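Local coordinates for Serine/threonine/tyrosine-interacting protein (Homo sapiens, PDB 2R0B) that binds ERK1 and ERK2 as a catalytically inactive phosphatase, holding them in the nucleus, and blocks assembly of FBXW7 into its SCF ubiquitin ligase, at residues A110-T115 with F124-E129. Residues are numbered along the deposited sequence; the frame is centred on the assembly and turned at random.
Sequences AYIMET and FAYVQE
Tyr126, which meets Ile112 through its ring, has its hydroxyl OH tied to the carbonyl of Ile9, while Arg130 makes a cation-pi contact with the Tyr126 ring. On the other helix, Tyr111 O is gripped twice, by Thr115 N in the helical ladder and by Thr115 OG1 at 2.9 Å, the two donors arriving from opposite faces of the carbonyl plane. Thr115 OG1 also lies 3.4 Å above the plane of the Tyr111 ring, over its centre, and is hydrogen-bonded to Lys80 NZ. The join between the two segments is purely apolar. Ile112 reaches across with CG1 beside its backbone N (chi1 -70°) and an extended chain, so that CD1 leads. Ile112 CD1 presses on Val127 CG2 at 3.4 Å, tighter than usual van der Waals contact. Ile112 CD1 also approaches Tyr126 CD2 obliquely at 4.3 Å. From strand 7-10, Ile9 touches Ile112 and Val127, and Leu10 touches Ile112 and Tyr126. The case illustrates how, in these segments, helices 103-116 and 120-130 of a dual-specificity phosphatase domain meet through the Ile112 methyl against Val127 and Tyr126: Ile112 CA and Val127 CA stay 9.1 Å apart, and cohesion here rests on close-fitting hydrocarbon, without directional bonds between the two segments.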
loop_
_atom_site.group_PDB
_atom_site.type_symbol
_atom_site.label_atom_id
_atom_site.label_comp_id
_atom_site.label_asym_id
_atom_site.label_seq_id
_atom_site.Cartn_x
_atom_site.Cartn_y
_atom_site.Cartn_z
ATOM N N ALA A 110 -0.177 -5.201 -6.245
ATOM C CA ALA A 110 -0.747 -6.535 -6.117
ATOM C C ALA A 110 -2.272 -6.468 -6.148
ATOM O O ALA A 110 -2.921 -7.269 -6.819
ATOM C CB ALA A 110 -0.279 -7.185 -4.822
ATOM N N TYR A 111 -2.820 -5.484 -5.429
ATOM C CA TYR A 111 -4.253 -5.284 -5.366
ATOM C C TYR A 111 -4.776 -4.995 -6.771
ATOM O O TYR A 111 -5.793 -5.560 -7.181
ATOM C CB TYR A 111 -4.630 -4.161 -4.373
ATOM C CG TYR A 111 -6.120 -3.940 -4.346
ATOM C CD1 TYR A 111 -6.963 -4.775 -3.596
ATOM C CD2 TYR A 111 -6.698 -2.972 -5.158
ATOM C CE1 TYR A 111 -8.347 -4.595 -3.609
ATOM C CE2 TYR A 111 -8.077 -2.791 -5.188
ATOM C CZ TYR A 111 -8.885 -3.592 -4.412
ATOM O OH TYR A 111 -10.239 -3.390 -4.506
ATOM N N ILE A 112 -4.064 -4.144 -7.507
ATOM C CA ILE A 112 -4.526 -3.728 -8.854
ATOM C C ILE A 112 -4.464 -4.871 -9.857
ATOM O O ILE A 112 -5.414 -5.093 -10.630
ATOM C CB ILE A 112 -3.720 -2.532 -9.385
ATOM C CG1 ILE A 112 -4.068 -1.293 -8.591
ATOM C CG2 ILE A 112 -3.983 -2.330 -10.930
ATOM C CD1 ILE A 112 -3.093 -0.140 -8.791
ATOM N N MET A 113 -3.374 -5.639 -9.814
ATOM C CA MET A 113 -3.231 -6.800 -10.696
ATOM C C MET A 113 -4.379 -7.804 -10.554
ATOM O O MET A 113 -5.017 -8.200 -11.552
ATOM C CB MET A 113 -1.878 -7.499 -10.445
ATOM C CG MET A 113 -0.665 -6.682 -10.921
ATOM S SD MET A 113 0.921 -7.444 -10.478
ATOM C CE MET A 113 0.760 -9.050 -11.310
ATOM N N GLU A 114 -4.651 -8.209 -9.315
ATOM C CA GLU A 114 -5.680 -9.196 -9.072
ATOM C C GLU A 114 -7.092 -8.691 -9.343
ATOM O O GLU A 114 -7.914 -9.405 -9.930
ATOM C CB GLU A 114 -5.585 -9.718 -7.649
ATOM C CG GLU A 114 -6.482 -10.902 -7.449
ATOM C CD GLU A 114 -6.180 -11.681 -6.209
ATOM O OE1 GLU A 114 -5.437 -11.184 -5.316
ATOM O OE2 GLU A 114 -6.711 -12.811 -6.136
ATOM N N THR A 115 -7.376 -7.474 -8.887
ATOM C CA THR A 115 -8.738 -6.926 -8.931
ATOM C C THR A 115 -9.129 -6.493 -10.342
ATOM O O THR A 115 -10.266 -6.743 -10.796
ATOM C CB THR A 115 -8.865 -5.774 -7.916
ATOM O OG1 THR A 115 -8.513 -6.267 -6.615
ATOM C CG2 THR A 115 -10.317 -5.218 -7.852
ATOM N N PHE A 124 2.124 -1.552 -13.087
ATOM C CA PHE A 124 3.218 -0.680 -12.679
ATOM C C PHE A 124 3.105 0.667 -13.420
ATOM O O PHE A 124 3.155 1.727 -12.818
ATOM C CB PHE A 124 4.589 -1.324 -12.887
ATOM C CG PHE A 124 5.731 -0.351 -12.727
ATOM C CD1 PHE A 124 6.255 -0.082 -11.462
ATOM C CD2 PHE A 124 6.233 0.339 -13.828
ATOM C CE1 PHE A 124 7.282 0.847 -11.289
ATOM C CE2 PHE A 124 7.290 1.259 -13.669
ATOM C CZ PHE A 124 7.802 1.520 -12.406
ATOM N N ALA A 125 2.895 0.619 -14.730
ATOM C CA ALA A 125 2.753 1.859 -15.512
ATOM C C ALA A 125 1.582 2.745 -15.048
ATOM O O ALA A 125 1.684 3.978 -15.000
ATOM C CB ALA A 125 2.643 1.521 -17.013
ATOM N N TYR A 126 0.476 2.105 -14.695
ATOM C CA TYR A 126 -0.729 2.795 -14.263
ATOM C C TYR A 126 -0.426 3.560 -12.974
ATOM O O TYR A 126 -0.792 4.732 -12.808
ATOM C CB TYR A 126 -1.872 1.776 -14.066
ATOM C CG TYR A 126 -3.071 2.412 -13.463
ATOM C CD1 TYR A 126 -4.100 2.885 -14.270
ATOM C CD2 TYR A 126 -3.170 2.597 -12.074
ATOM C CE1 TYR A 126 -5.207 3.498 -13.715
ATOM C CE2 TYR A 126 -4.273 3.221 -11.507
ATOM C CZ TYR A 126 -5.283 3.664 -12.320
ATOM O OH TYR A 126 -6.368 4.297 -11.763
ATOM N N VAL A 127 0.254 2.894 -12.051
ATOM C CA VAL A 127 0.541 3.527 -10.765
ATOM C C VAL A 127 1.604 4.611 -10.911
ATOM O O VAL A 127 1.486 5.668 -10.310
ATOM C CB VAL A 127 0.913 2.495 -9.667
ATOM C CG1 VAL A 127 1.301 3.191 -8.338
ATOM C CG2 VAL A 127 -0.212 1.557 -9.454
ATOM N N GLN A 128 2.619 4.355 -11.735
ATOM C CA GLN A 128 3.690 5.319 -11.985
ATOM C C GLN A 128 3.136 6.642 -12.548
ATOM O O GLN A 128 3.643 7.735 -12.246
ATOM C CB GLN A 128 4.684 4.692 -12.963
ATOM C CG GLN A 128 5.975 5.450 -13.168
ATOM C CD GLN A 128 6.859 4.763 -14.208
ATOM O OE1 GLN A 128 6.402 4.406 -15.309
ATOM N NE2 GLN A 128 8.125 4.575 -13.869
ATOM N N GLU A 129 2.074 6.556 -13.344
ATOM C CA GLU A 129 1.483 7.765 -13.918
ATOM C C GLU A 129 0.890 8.662 -12.816
ATOM O O GLU A 129 0.874 9.901 -12.952
ATOM C CB GLU A 129 0.439 7.413 -14.992
ATOM C CG GLU A 129 1.056 6.757 -16.235
ATOM C CD GLU A 129 1.450 7.728 -17.347
ATOM O OE1 GLU A 129 1.820 8.900 -17.054
ATOM O OE2 GLU A 129 1.397 7.298 -18.528
#